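Long-range contacts in aminotransferase (Bacillus subtilis, PDB 6L1N), which is a pyridoxal-phosphate-dependent aminotransferase encoded in the operon that makes the dipeptide antibiotic bacilysin: residues P124-P129 / N178-V183; F207-F212 / K321-V326; A328-T333 / G362-R367; A348-T353 / V381-K386. All coordinates share one frame; numbering follows the deposited sequence.

Interaction 1: residues P124-P129 / N178-V183; sequences PNPGYP and NPTGAV. With PLP (pyridoxal-5'-phosphate), chain D; GLY (glycine), chain C.
Tyr128 and Asn178 meet at the pyridoxal phosphate, with CD1 of the Tyr128 ring 3.5 Å from ND2 of the Asn178 amide and the two planes turned 44° apart. CG of Tyr128 stands anti to the backbone N (chi1 -172°), which swings the ring, flat and so suited to lie on the pyridine, out over the cofactor; PLP C2 lies over the centre of one ring face, and CE1 comes within 3.6 Å of PLP C3. Asn178 is likewise extended (chi1 -178°) and delivers its amide to the cofactor's rim. There ND2 donates to PLP O3 at 2.8 Å and, more weakly, to the carboxylate O of the bound glycine at 3.3 Å, while OD1 accepts from Arg367, which fixes which way round the amide sits. As in class I aminotransferases, loops after strands of the large sheet, here 120-125 and 168-174, supply cofactor ligands. Behind the site, Pro126 and Pro179, each preceded by a cis peptide bond, pack together, CB of Pro126 being 4.1 Å from CD of Pro179. Methyl CG2 of Thr180 reaches CG of Pro126 at 4.0 Å, leaving OG1 to accept from Ala182 N in an ST turn and to bond Asn177.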
loop_
_atom_site.group_PDB
_atom_site.type_symbol
_atom_site.label_atom_id
_atom_site.label_comp_id
_atom_site.label_asym_id
_atom_site.label_seq_id
_atom_site.Cartn_x
_atom_site.Cartn_y
_atom_site.Cartn_z
ATOM N N PRO A 124 -22.771 -6.286 3.564
ATOM C CA PRO A 124 -23.569 -6.544 4.801
ATOM C C PRO A 124 -23.883 -5.264 5.598
ATOM O O PRO A 124 -23.075 -4.346 5.595
ATOM C CB PRO A 124 -22.668 -7.506 5.582
ATOM C CG PRO A 124 -21.311 -7.099 5.197
ATOM C CD PRO A 124 -21.403 -6.739 3.712
ATOM N N ASN A 125 -25.074 -5.180 6.215
ATOM C CA ASN A 125 -25.467 -4.018 6.993
ATOM C C ASN A 125 -26.109 -4.546 8.303
ATOM O O ASN A 125 -27.218 -5.061 8.253
ATOM C CB ASN A 125 -26.467 -3.158 6.194
ATOM C CG ASN A 125 -27.069 -2.016 6.994
ATOM O OD1 ASN A 125 -26.703 -1.719 8.152
ATOM N ND2 ASN A 125 -28.007 -1.357 6.379
ATOM N N PRO A 126 -25.417 -4.450 9.445
ATOM C CA PRO A 126 -24.180 -3.665 9.631
ATOM C C PRO A 126 -22.930 -4.374 9.100
ATOM O O PRO A 126 -22.930 -5.553 8.921
ATOM C CB PRO A 126 -24.081 -3.499 11.138
ATOM C CG PRO A 126 -24.812 -4.682 11.702
ATOM C CD PRO A 126 -25.950 -4.927 10.734
ATOM N N GLY A 127 -21.903 -3.615 8.809
ATOM C CA GLY A 127 -20.612 -4.175 8.394
ATOM C C GLY A 127 -19.484 -3.160 8.403
ATOM O O GLY A 127 -19.687 -1.936 8.524
ATOM N N TYR A 128 -18.288 -3.693 8.220
ATOM C CA TYR A 128 -17.081 -2.921 8.205
ATOM C C TYR A 128 -17.195 -1.778 7.152
ATOM O O TYR A 128 -17.477 -2.043 5.960
ATOM C CB TYR A 128 -15.921 -3.865 7.888
ATOM C CG TYR A 128 -14.544 -3.249 8.013
ATOM C CD1 TYR A 128 -14.120 -2.641 9.188
ATOM C CD2 TYR A 128 -13.612 -3.354 6.968
ATOM C CE1 TYR A 128 -12.853 -2.079 9.291
ATOM C CE2 TYR A 128 -12.362 -2.804 7.079
ATOM C CZ TYR A 128 -11.973 -2.188 8.239
ATOM O OH TYR A 128 -10.709 -1.634 8.314
ATOM N N PRO A 129 -17.006 -0.520 7.590
ATOM C CA PRO A 129 -17.216 0.620 6.685
ATOM C C PRO A 129 -16.327 0.648 5.425
ATOM O O PRO A 129 -16.726 1.223 4.460
ATOM C CB PRO A 129 -16.943 1.839 7.568
ATOM C CG PRO A 129 -17.149 1.354 8.939
ATOM C CD PRO A 129 -16.687 -0.059 8.953
ATOM N N ASN A 178 -17.293 -8.143 12.544
ATOM C CA ASN A 178 -17.234 -6.763 12.954
ATOM C C ASN A 178 -18.486 -6.088 12.401
ATOM O O ASN A 178 -18.635 -6.044 11.172
ATOM C CB ASN A 178 -15.981 -6.122 12.393
ATOM C CG ASN A 178 -15.811 -4.677 12.804
ATOM O OD1 ASN A 178 -16.582 -4.132 13.578
ATOM N ND2 ASN A 178 -14.759 -4.039 12.303
ATOM N N PRO A 179 -19.365 -5.490 13.238
ATOM C CA PRO A 179 -19.236 -5.230 14.653
ATOM C C PRO A 179 -20.000 -6.137 15.635
ATOM O O PRO A 179 -20.017 -5.775 16.813
ATOM C CB PRO A 179 -19.855 -3.855 14.772
ATOM C CG PRO A 179 -21.029 -3.959 13.848
ATOM C CD PRO A 179 -20.597 -4.893 12.722
ATOM N N THR A 180 -20.686 -7.164 15.173
ATOM C CA THR A 180 -21.705 -7.825 15.990
ATOM C C THR A 180 -21.163 -8.933 16.880
ATOM O O THR A 180 -21.783 -9.312 17.880
ATOM C CB THR A 180 -22.840 -8.451 15.155
ATOM O OG1 THR A 180 -22.335 -9.549 14.365
ATOM C CG2 THR A 180 -23.510 -7.406 14.309
ATOM N N GLY A 181 -19.987 -9.434 16.529
ATOM C CA GLY A 181 -19.391 -10.537 17.223
ATOM C C GLY A 181 -19.930 -11.884 16.770
ATOM O O GLY A 181 -19.560 -12.920 17.344
ATOM N N ALA A 182 -20.805 -11.885 15.770
ATOM C CA ALA A 182 -21.426 -13.089 15.296
ATOM C C ALA A 182 -20.422 -14.032 14.604
ATOM O O ALA A 182 -19.471 -13.576 13.963
ATOM C CB ALA A 182 -22.524 -12.721 14.343
ATOM N N VAL A 183 -20.628 -15.342 14.740
ATOM C CA VAL A 183 -19.749 -16.340 14.118
ATOM C C VAL A 183 -20.521 -17.111 13.072
ATOM O O VAL A 183 -21.750 -17.134 13.089
ATOM C CB VAL A 183 -19.122 -17.327 15.145
ATOM C CG1 VAL A 183 -18.141 -16.612 16.040
ATOM C CG2 VAL A 183 -20.204 -18.061 16.003
HETATM N N1 PLP D . -11.672 -6.295 8.174
HETATM C C2 PLP D . -12.309 -6.083 9.282
HETATM C C2A PLP D . -13.706 -6.591 9.475
HETATM C C3 PLP D . -11.694 -5.328 10.371
HETATM O O3 PLP D . -12.313 -5.102 11.493
HETATM C C4 PLP D . -10.354 -4.851 10.152
HETATM C C4A PLP D . -9.651 -4.086 11.175
HETATM C C5 PLP D . -9.737 -5.167 8.866
HETATM C C6 PLP D . -10.464 -5.879 7.936
HETATM C C5A PLP D . -8.354 -4.682 8.522
HETATM O O4P PLP D . -7.361 -4.545 9.469
HETATM P P PLP D . -5.864 -4.433 9.029
HETATM O O1P PLP D . -5.860 -3.512 7.986
HETATM O O2P PLP D . -5.278 -3.892 10.154
HETATM O O3P PLP D . -5.402 -5.727 8.631
HETATM N N GLY C . -10.656 -3.104 13.476
HETATM C CA GLY C . -11.676 -2.607 12.533
HETATM C C GLY C . -12.425 -1.530 13.247
HETATM O O GLY C . -13.463 -1.090 12.800
HETATM O OXT GLY C . -11.951 -1.080 14.291
#

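Interaction 2: residues F207-F212 / K321-V326; sequences FAYGAF and KGTFYV. With PLP (pyridoxal-5'-phosphate), chain D; GLY (glycine), chain C.
The hydroxyls of Tyr209 and Tyr325 share a short hydrogen bond, 2.5 Å from OH to OH, at the tight end of this contact. Tyr209 OH also bonds PLP O3 at 2.7 Å and Lys239, and Tyr325 OH accepts from the amino N of the bound glycine. CG of Tyr209 lies anti to the carbonyl carbon (chi1 -54°), directing the ring at segment 321-326. Behind the hydroxyls the rings pack edge to face: the edge of Tyr209 points into the face of Phe324 with planes at 89°, and the edge of Tyr325 approaches the Tyr209 face, offset. Thr323 sets its methyl CG2 obliquely against the base of the Tyr209 ring, 3.8 Å from CG, and its N donates to Phe212 O at 2.8 Å; Gly322, lacking a side chain, lets that oxygen come close. Contact fades at partly exposed Lys321, not modelled beyond CB. The Phe212 ring leads off to helix 289-313, Phe324 rests on Lys239 of helix 237-240, and Tyr325 begins strand 325-329 beside strand 365-369.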
loop_
_atom_site.group_PDB
_atom_site.type_symbol
_atom_site.label_atom_id
_atom_site.label_comp_id
_atom_site.label_asym_id
_atom_site.label_seq_id
_atom_site.Cartn_x
_atom_site.Cartn_y
_atom_site.Cartn_z
ATOM N N PHE A 207 -11.725 -12.458 6.877
ATOM C CA PHE A 207 -11.378 -13.340 8.010
ATOM C C PHE A 207 -10.413 -12.705 9.032
ATOM O O PHE A 207 -9.652 -13.400 9.721
ATOM C CB PHE A 207 -10.765 -14.607 7.421
ATOM C CG PHE A 207 -10.946 -15.836 8.238
ATOM C CD1 PHE A 207 -12.138 -16.080 8.927
ATOM C CD2 PHE A 207 -9.961 -16.787 8.285
ATOM C CE1 PHE A 207 -12.315 -17.239 9.661
ATOM C CE2 PHE A 207 -10.144 -17.945 9.016
ATOM C CZ PHE A 207 -11.334 -18.179 9.685
ATOM N N ALA A 208 -10.525 -11.399 9.195
ATOM C CA ALA A 208 -9.672 -10.650 10.103
ATOM C C ALA A 208 -9.694 -11.152 11.552
ATOM O O ALA A 208 -8.718 -11.084 12.215
ATOM C CB ALA A 208 -10.021 -9.179 10.044
ATOM N N TYR A 209 -10.802 -11.688 12.020
ATOM C CA TYR A 209 -10.909 -12.284 13.372
ATOM C C TYR A 209 -10.983 -13.789 13.362
ATOM O O TYR A 209 -11.466 -14.408 14.307
ATOM C CB TYR A 209 -12.126 -11.709 14.081
ATOM C CG TYR A 209 -12.043 -10.213 14.068
ATOM C CD1 TYR A 209 -11.347 -9.524 15.055
ATOM C CD2 TYR A 209 -12.593 -9.489 13.019
ATOM C CE1 TYR A 209 -11.260 -8.133 15.036
ATOM C CE2 TYR A 209 -12.476 -8.128 12.980
ATOM C CZ TYR A 209 -11.799 -7.459 13.971
ATOM O OH TYR A 209 -11.700 -6.115 13.877
ATOM N N GLY A 210 -10.468 -14.396 12.314
ATOM C CA GLY A 210 -10.422 -15.829 12.152
ATOM C C GLY A 210 -9.774 -16.657 13.230
ATOM O O GLY A 210 -9.979 -17.865 13.283
ATOM N N ALA A 211 -8.985 -16.037 14.093
ATOM C CA ALA A 211 -8.474 -16.748 15.255
ATOM C C ALA A 211 -9.447 -16.735 16.458
ATOM O O ALA A 211 -9.266 -17.497 17.379
ATOM C CB ALA A 211 -7.158 -16.176 15.674
ATOM N N PHE A 212 -10.420 -15.821 16.470
ATOM C CA PHE A 212 -11.129 -15.475 17.682
ATOM C C PHE A 212 -12.580 -15.904 17.575
ATOM O O PHE A 212 -13.458 -15.100 17.356
ATOM C CB PHE A 212 -11.014 -13.988 18.004
ATOM C CG PHE A 212 -9.593 -13.509 18.172
ATOM C CD1 PHE A 212 -8.852 -13.875 19.279
ATOM C CD2 PHE A 212 -8.989 -12.742 17.207
ATOM C CE1 PHE A 212 -7.538 -13.469 19.402
ATOM C CE2 PHE A 212 -7.684 -12.311 17.346
ATOM C CZ PHE A 212 -6.962 -12.659 18.449
ATOM N N LYS A 321 -19.740 -14.451 20.358
ATOM C CA LYS A 321 -19.184 -15.792 20.226
ATOM C C LYS A 321 -17.797 -15.764 19.586
ATOM O O LYS A 321 -17.135 -16.813 19.401
ATOM C CB LYS A 321 -20.109 -16.591 19.282
ATOM N N GLY A 322 -17.395 -14.572 19.159
ATOM C CA GLY A 322 -16.162 -14.355 18.387
ATOM C C GLY A 322 -15.821 -12.877 18.382
ATOM O O GLY A 322 -16.657 -12.045 18.742
ATOM N N THR A 323 -14.592 -12.569 17.984
ATOM C CA THR A 323 -14.018 -11.201 17.974
ATOM C C THR A 323 -13.839 -10.692 19.409
ATOM O O THR A 323 -14.257 -11.310 20.367
ATOM C CB THR A 323 -14.867 -10.150 17.153
ATOM O OG1 THR A 323 -15.965 -9.657 17.926
ATOM C CG2 THR A 323 -15.362 -10.719 15.799
ATOM N N PHE A 324 -13.257 -9.536 19.540
ATOM C CA PHE A 324 -13.206 -8.880 20.835
ATOM C C PHE A 324 -14.199 -7.719 20.995
ATOM O O PHE A 324 -13.983 -6.873 21.835
ATOM C CB PHE A 324 -11.773 -8.467 21.188
ATOM C CG PHE A 324 -11.065 -7.659 20.141
ATOM C CD1 PHE A 324 -11.587 -6.463 19.642
ATOM C CD2 PHE A 324 -9.840 -8.084 19.656
ATOM C CE1 PHE A 324 -10.912 -5.732 18.677
ATOM C CE2 PHE A 324 -9.152 -7.331 18.693
ATOM C CZ PHE A 324 -9.694 -6.163 18.194
ATOM N N TYR A 325 -15.286 -7.720 20.214
ATOM C CA TYR A 325 -16.303 -6.629 20.194
ATOM C C TYR A 325 -17.580 -6.996 20.923
ATOM O O TYR A 325 -18.120 -8.100 20.776
ATOM C CB TYR A 325 -16.707 -6.249 18.761
ATOM C CG TYR A 325 -15.582 -5.738 17.909
ATOM C CD1 TYR A 325 -14.920 -4.579 18.237
ATOM C CD2 TYR A 325 -15.210 -6.409 16.771
ATOM C CE1 TYR A 325 -13.862 -4.094 17.466
ATOM C CE2 TYR A 325 -14.157 -5.944 15.973
ATOM C CZ TYR A 325 -13.491 -4.779 16.308
ATOM O OH TYR A 325 -12.465 -4.316 15.510
ATOM N N VAL A 326 -18.065 -6.058 21.701
ATOM C CA VAL A 326 -19.392 -6.187 22.289
ATOM C C VAL A 326 -20.328 -5.267 21.511
ATOM O O VAL A 326 -20.068 -4.094 21.458
ATOM C CB VAL A 326 -19.346 -5.700 23.775
ATOM C CG1 VAL A 326 -20.717 -5.685 24.384
ATOM C CG2 VAL A 326 -18.416 -6.617 24.584
HETATM N N1 PLP D . -11.672 -6.295 8.174
HETATM C C2 PLP D . -12.309 -6.083 9.282
HETATM C C2A PLP D . -13.706 -6.591 9.475
HETATM C C3 PLP D . -11.694 -5.328 10.371
HETATM O O3 PLP D . -12.313 -5.102 11.493
HETATM C C4 PLP D . -10.354 -4.851 10.152
HETATM C C4A PLP D . -9.651 -4.086 11.175
HETATM C C5 PLP D . -9.737 -5.167 8.866
HETATM C C6 PLP D . -10.464 -5.879 7.936
HETATM C C5A PLP D . -8.354 -4.682 8.522
HETATM O O4P PLP D . -7.361 -4.545 9.469
HETATM P P PLP D . -5.864 -4.433 9.029
HETATM O O1P PLP D . -5.860 -3.512 7.986
HETATM O O2P PLP D . -5.278 -3.892 10.154
HETATM O O3P PLP D . -5.402 -5.727 8.631
HETATM N N GLY C . -10.656 -3.104 13.476
HETATM C CA GLY C . -11.676 -2.607 12.533
HETATM C C GLY C . -12.425 -1.530 13.247
HETATM O O GLY C . -13.463 -1.090 12.800
HETATM O OXT GLY C . -11.951 -1.080 14.291
#

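Interaction 3: residues A328-T333 / G362-R367; sequences AEIPNT and GKRHVR. With GLY (glycine), chain C.
Ala328 and Val366 form an antiparallel hydrogen-bonded pair: Ala328 N donates to Val366 O at 2.9 Å, and Val366 N returns a bond to Ala328 O. Glu329 and His365 follow as a non-hydrogen-bonded pair, Glu329 O accepting from Trp315 NE1. Just past the end of strand 325-329, Ile330 N donates to Arg364 O at 2.9 Å. Arg364, with phi positive at 57°, lies in the type II turn Gly362-His365, closed by His365 N bonding Gly362 O. The Arg364 side chain bends at chi2 and chi3, so that NH2 meets Ile330 O at 3.2 Å from well above the carbonyl plane, while NH1 bonds the backbone oxygens of Phe334 and Glu335; a long side chain with several N-H donors suits this cluster of carbonyls. Glu329 CG lies over one face of the His365 imidazole, whose ND1 gives a weak bond to Lys363 O. Arg367 NH1 and NH2 clasp O and OXT of the bound glycine, a bidentate grip as in class I aminotransferases; NH1 also bonds Asn178 OD1, and NH2 Gly38 O. Ile330 and Val366, branched and apolar, meet at 3.9 Å between CG1 atoms and pack against Phe340 of helix 337-347. Strand 365-369 runs between edge strand 325-329 and strand 350-354, with Val366 also touching Val352.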
loop_
_atom_site.group_PDB
_atom_site.type_symbol
_atom_site.label_atom_id
_atom_site.label_comp_id
_atom_site.label_asym_id
_atom_site.label_seq_id
_atom_site.Cartn_x
_atom_site.Cartn_y
_atom_site.Cartn_z
ATOM N N ALA A 328 -23.716 -3.624 21.706
ATOM C CA ALA A 328 -24.639 -3.304 22.772
ATOM C C ALA A 328 -25.746 -2.337 22.282
ATOM O O ALA A 328 -25.478 -1.322 21.629
ATOM C CB ALA A 328 -23.866 -2.663 23.887
ATOM N N GLU A 329 -26.982 -2.670 22.621
ATOM C CA GLU A 329 -28.131 -1.842 22.367
ATOM C C GLU A 329 -28.081 -0.658 23.335
ATOM O O GLU A 329 -27.779 -0.821 24.509
ATOM C CB GLU A 329 -29.425 -2.677 22.546
ATOM C CG GLU A 329 -30.566 -2.227 21.663
ATOM C CD GLU A 329 -31.814 -3.098 21.812
ATOM O OE1 GLU A 329 -31.706 -4.270 22.247
ATOM O OE2 GLU A 329 -32.912 -2.606 21.485
ATOM N N ILE A 330 -28.326 0.537 22.838
ATOM C CA ILE A 330 -28.244 1.769 23.664
ATOM C C ILE A 330 -29.466 1.912 24.568
ATOM O O ILE A 330 -30.563 1.743 24.092
ATOM C CB ILE A 330 -28.170 3.006 22.752
ATOM C CG1 ILE A 330 -26.876 2.946 21.947
ATOM C CG2 ILE A 330 -28.236 4.327 23.501
ATOM C CD1 ILE A 330 -26.864 3.934 20.811
ATOM N N PRO A 331 -29.279 2.302 25.854
ATOM C CA PRO A 331 -30.486 2.455 26.694
ATOM C C PRO A 331 -31.391 3.579 26.204
ATOM O O PRO A 331 -30.935 4.538 25.527
ATOM C CB PRO A 331 -29.929 2.711 28.115
ATOM C CG PRO A 331 -28.498 2.249 28.053
ATOM C CD PRO A 331 -28.044 2.513 26.643
ATOM N N ASN A 332 -32.670 3.425 26.521
ATOM C CA ASN A 332 -33.736 4.279 25.987
ATOM C C ASN A 332 -33.653 5.731 26.507
ATOM O O ASN A 332 -34.276 6.635 25.966
ATOM C CB ASN A 332 -35.105 3.650 26.257
ATOM C CG ASN A 332 -35.309 2.324 25.518
ATOM O OD1 ASN A 332 -35.138 1.265 26.085
ATOM N ND2 ASN A 332 -35.667 2.390 24.267
ATOM N N THR A 333 -32.811 5.955 27.514
ATOM C CA THR A 333 -32.608 7.294 28.071
ATOM C C THR A 333 -31.901 8.196 27.077
ATOM O O THR A 333 -31.995 9.416 27.120
ATOM C CB THR A 333 -31.720 7.212 29.337
ATOM O OG1 THR A 333 -32.088 6.046 30.107
ATOM C CG2 THR A 333 -31.860 8.494 30.167
ATOM N N GLY A 362 -27.107 -0.377 12.200
ATOM C CA GLY A 362 -26.397 -0.090 13.409
ATOM C C GLY A 362 -27.079 0.942 14.296
ATOM O O GLY A 362 -26.652 1.186 15.380
ATOM N N LYS A 363 -28.202 1.495 13.869
ATOM C CA LYS A 363 -28.946 2.420 14.731
ATOM C C LYS A 363 -29.251 1.837 16.133
ATOM O O LYS A 363 -29.549 0.646 16.331
ATOM C CB LYS A 363 -30.277 2.830 14.069
ATOM C CG LYS A 363 -31.251 1.681 13.874
ATOM C CD LYS A 363 -32.535 2.126 13.190
ATOM C CE LYS A 363 -33.452 0.940 12.899
ATOM N NZ LYS A 363 -32.821 -0.138 12.057
ATOM N N ARG A 364 -29.193 2.723 17.103
ATOM C CA ARG A 364 -29.416 2.372 18.478
ATOM C C ARG A 364 -28.465 1.266 19.011
ATOM O O ARG A 364 -28.782 0.589 19.990
ATOM C CB ARG A 364 -30.911 2.081 18.703
ATOM C CG ARG A 364 -31.782 3.336 18.468
ATOM C CD ARG A 364 -32.945 3.449 19.452
ATOM N NE ARG A 364 -32.539 3.473 20.835
ATOM C CZ ARG A 364 -31.997 4.515 21.463
ATOM N NH1 ARG A 364 -31.800 5.690 20.852
ATOM N NH2 ARG A 364 -31.654 4.378 22.714
ATOM N N HIS A 365 -27.323 1.050 18.338
ATOM C CA HIS A 365 -26.254 0.218 18.900
ATOM C C HIS A 365 -24.953 0.970 19.040
ATOM O O HIS A 365 -24.706 1.938 18.325
ATOM C CB HIS A 365 -26.029 -1.062 18.045
ATOM C CG HIS A 365 -27.066 -2.124 18.262
ATOM N ND1 HIS A 365 -28.268 -2.138 17.602
ATOM C CD2 HIS A 365 -27.073 -3.201 19.076
ATOM C CE1 HIS A 365 -28.960 -3.203 17.971
ATOM N NE2 HIS A 365 -28.272 -3.830 18.902
ATOM N N VAL A 366 -24.089 0.460 19.932
ATOM C CA VAL A 366 -22.675 0.829 19.967
ATOM C C VAL A 366 -21.804 -0.420 19.994
ATOM O O VAL A 366 -22.230 -1.518 20.430
ATOM C CB VAL A 366 -22.308 1.763 21.157
ATOM C CG1 VAL A 366 -23.086 3.055 21.096
ATOM C CG2 VAL A 366 -22.486 1.045 22.500
ATOM N N ARG A 367 -20.597 -0.262 19.447
ATOM C CA ARG A 367 -19.573 -1.288 19.442
ATOM C C ARG A 367 -18.537 -0.879 20.502
ATOM O O ARG A 367 -18.070 0.252 20.520
ATOM C CB ARG A 367 -18.927 -1.438 18.048
ATOM C CG ARG A 367 -18.065 -2.681 17.879
ATOM C CD ARG A 367 -17.142 -2.586 16.667
ATOM N NE ARG A 367 -16.057 -1.645 16.861
ATOM C CZ ARG A 367 -15.068 -1.422 15.988
ATOM N NH1 ARG A 367 -15.029 -2.068 14.848
ATOM N NH2 ARG A 367 -14.129 -0.553 16.278
HETATM N N GLY C . -10.656 -3.104 13.476
HETATM C CA GLY C . -11.676 -2.607 12.533
HETATM C C GLY C . -12.425 -1.530 13.247
HETATM O O GLY C . -13.463 -1.090 12.800
HETATM O OXT GLY C . -11.951 -1.080 14.291
#

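Interaction 4: residues A348-T353 / V381-K386; sequences AHVVVT and VTRIQK
Arg383 leans from helix 374-386 against the lead-in to strand 350-354, and each part of its chain finds a different neighbour. CB sits 4.0 Å from CB of Ala348, whose small side chain lets the helix come close to the chain entering the strand. With CG anti to the carbonyl carbon (chi1 -62°) and the chain extended as far as NE, the side chain slides past Val350 in the opposite direction, CD coming 4.1 Å from CG1. NE forms a salt bridge with Glu379, one turn earlier on the helix. This is the small C-terminal domain of the aminotransferase fold, where helices pack on a short sheet that includes strands 35-36 and 350-354. At the tip, NH1 lies 3.5 Å from CB of His349 and 2.9 Å from His349 O, at a poor angle for a hydrogen bond; it bonds His33 O instead. Arginine suits a partly exposed margin where an apolar stem must end in a charged group. Beside it Ile384 sends CD1 to within 4.1 Å of Ala348 CB, and its side chain also meets Leu344 of helix 337-347 and Leu313 of helix 289-313.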
loop_
_atom_site.group_PDB
_atom_site.type_symbol
_atom_site.label_atom_id
_atom_site.label_comp_id
_atom_site.label_asym_id
_atom_site.label_seq_id
_atom_site.Cartn_x
_atom_site.Cartn_y
_atom_site.Cartn_z
ATOM N N ALA A 348 -18.427 11.010 31.012
ATOM C CA ALA A 348 -17.434 10.025 31.401
ATOM C C ALA A 348 -16.351 10.329 30.403
ATOM O O ALA A 348 -16.558 11.199 29.559
ATOM C CB ALA A 348 -17.972 8.622 31.248
ATOM N N HIS A 349 -15.204 9.689 30.456
ATOM C CA HIS A 349 -14.167 10.020 29.456
ATOM C C HIS A 349 -13.751 8.711 28.835
ATOM O O HIS A 349 -12.655 8.187 29.061
ATOM C CB HIS A 349 -13.004 10.876 30.051
ATOM C CG HIS A 349 -13.253 12.361 29.963
ATOM N ND1 HIS A 349 -12.331 13.275 29.484
ATOM C CD2 HIS A 349 -14.365 13.079 30.257
ATOM C CE1 HIS A 349 -12.857 14.486 29.506
ATOM N NE2 HIS A 349 -14.096 14.393 29.958
ATOM N N VAL A 350 -14.699 8.170 28.059
ATOM C CA VAL A 350 -14.572 6.867 27.443
ATOM C C VAL A 350 -15.026 6.932 25.967
ATOM O O VAL A 350 -15.938 7.679 25.631
ATOM C CB VAL A 350 -15.445 5.841 28.193
ATOM C CG1 VAL A 350 -15.054 5.687 29.656
ATOM C CG2 VAL A 350 -16.919 6.220 28.118
ATOM N N VAL A 351 -14.436 6.105 25.117
ATOM C CA VAL A 351 -14.782 6.052 23.689
ATOM C C VAL A 351 -15.394 4.698 23.421
ATOM O O VAL A 351 -14.893 3.671 23.909
ATOM C CB VAL A 351 -13.584 6.330 22.764
ATOM C CG1 VAL A 351 -13.968 6.323 21.290
ATOM C CG2 VAL A 351 -12.988 7.663 23.112
ATOM N N VAL A 352 -16.568 4.735 22.789
ATOM C CA VAL A 352 -17.221 3.607 22.129
ATOM C C VAL A 352 -17.517 4.087 20.718
ATOM O O VAL A 352 -17.525 5.289 20.462
ATOM C CB VAL A 352 -18.547 3.178 22.802
ATOM C CG1 VAL A 352 -18.349 2.760 24.261
ATOM C CG2 VAL A 352 -19.610 4.265 22.755
ATOM N N THR A 353 -17.777 3.168 19.818
ATOM C CA THR A 353 -18.023 3.504 18.444
ATOM C C THR A 353 -19.513 3.502 18.145
ATOM O O THR A 353 -20.196 2.479 18.406
ATOM C CB THR A 353 -17.361 2.465 17.522
ATOM O OG1 THR A 353 -16.002 2.268 17.943
ATOM C CG2 THR A 353 -17.405 2.954 16.079
ATOM N N VAL A 381 -16.963 1.062 33.437
ATOM C CA VAL A 381 -18.254 0.846 34.068
ATOM C C VAL A 381 -18.433 1.774 35.261
ATOM O O VAL A 381 -19.505 2.346 35.461
ATOM C CB VAL A 381 -18.452 -0.630 34.443
ATOM C CG1 VAL A 381 -19.665 -0.843 35.343
ATOM C CG2 VAL A 381 -18.633 -1.444 33.179
ATOM N N THR A 382 -17.360 1.931 36.040
ATOM C CA THR A 382 -17.377 2.806 37.210
ATOM C C THR A 382 -17.685 4.231 36.814
ATOM O O THR A 382 -18.486 4.883 37.460
ATOM C CB THR A 382 -16.045 2.748 37.993
ATOM O OG1 THR A 382 -15.832 1.413 38.438
ATOM C CG2 THR A 382 -16.088 3.621 39.195
ATOM N N ARG A 383 -17.063 4.713 35.759
ATOM C CA ARG A 383 -17.320 6.095 35.326
ATOM C C ARG A 383 -18.780 6.265 34.812
ATOM O O ARG A 383 -19.453 7.278 35.049
ATOM C CB ARG A 383 -16.338 6.483 34.234
ATOM C CG ARG A 383 -14.877 6.465 34.668
ATOM C CD ARG A 383 -13.961 6.703 33.493
ATOM N NE ARG A 383 -12.593 7.055 33.884
ATOM C CZ ARG A 383 -11.729 7.695 33.104
ATOM N NH1 ARG A 383 -12.048 8.078 31.880
ATOM N NH2 ARG A 383 -10.506 7.942 33.549
ATOM N N ILE A 384 -19.295 5.246 34.146
ATOM C CA ILE A 384 -20.714 5.258 33.782
ATOM C C ILE A 384 -21.619 5.308 34.999
ATOM O O ILE A 384 -22.563 6.068 35.018
ATOM C CB ILE A 384 -21.111 4.027 32.953
ATOM C CG1 ILE A 384 -20.368 3.991 31.626
ATOM C CG2 ILE A 384 -22.607 4.039 32.682
ATOM C CD1 ILE A 384 -20.327 5.292 30.884
ATOM N N GLN A 385 -21.349 4.453 35.975
ATOM C CA GLN A 385 -22.142 4.374 37.194
ATOM C C GLN A 385 -22.233 5.733 37.872
ATOM O O GLN A 385 -23.292 6.090 38.408
ATOM C CB GLN A 385 -21.542 3.354 38.152
ATOM C CG GLN A 385 -22.354 3.131 39.424
ATOM C CD GLN A 385 -23.355 1.982 39.320
ATOM O OE1 GLN A 385 -22.963 0.829 39.111
ATOM N NE2 GLN A 385 -24.651 2.280 39.488
ATOM N N LYS A 386 -21.138 6.487 37.823
ATOM C CA LYS A 386 -21.083 7.838 38.417
ATOM C C LYS A 386 -21.879 8.880 37.661
ATOM O O LYS A 386 -22.171 9.929 38.215
ATOM C CB LYS A 386 -19.633 8.325 38.573
#

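Interactions 1 and 2 lie together at the cofactor, their centres about 10 Å apart, and both touch pyridoxal phosphate and the bound glycine. Interaction 1 closes before interaction 2 opens along the chain. Interaction 3 is about 20 Å from interaction 2, centre to centre, but shares strand 325-329 with it, and is joined to interaction 1 through Arg367. Interactions 3 and 4, about 14 Å apart between centres, alternate along the chain; strands 350-354 and 365-369 are neighbours in the small sheet, and helix 374-386 follows. The sheet thus connects the peripheral helix packing of interaction 4 to the strand that carries the carboxylate-binding arginine into the active site.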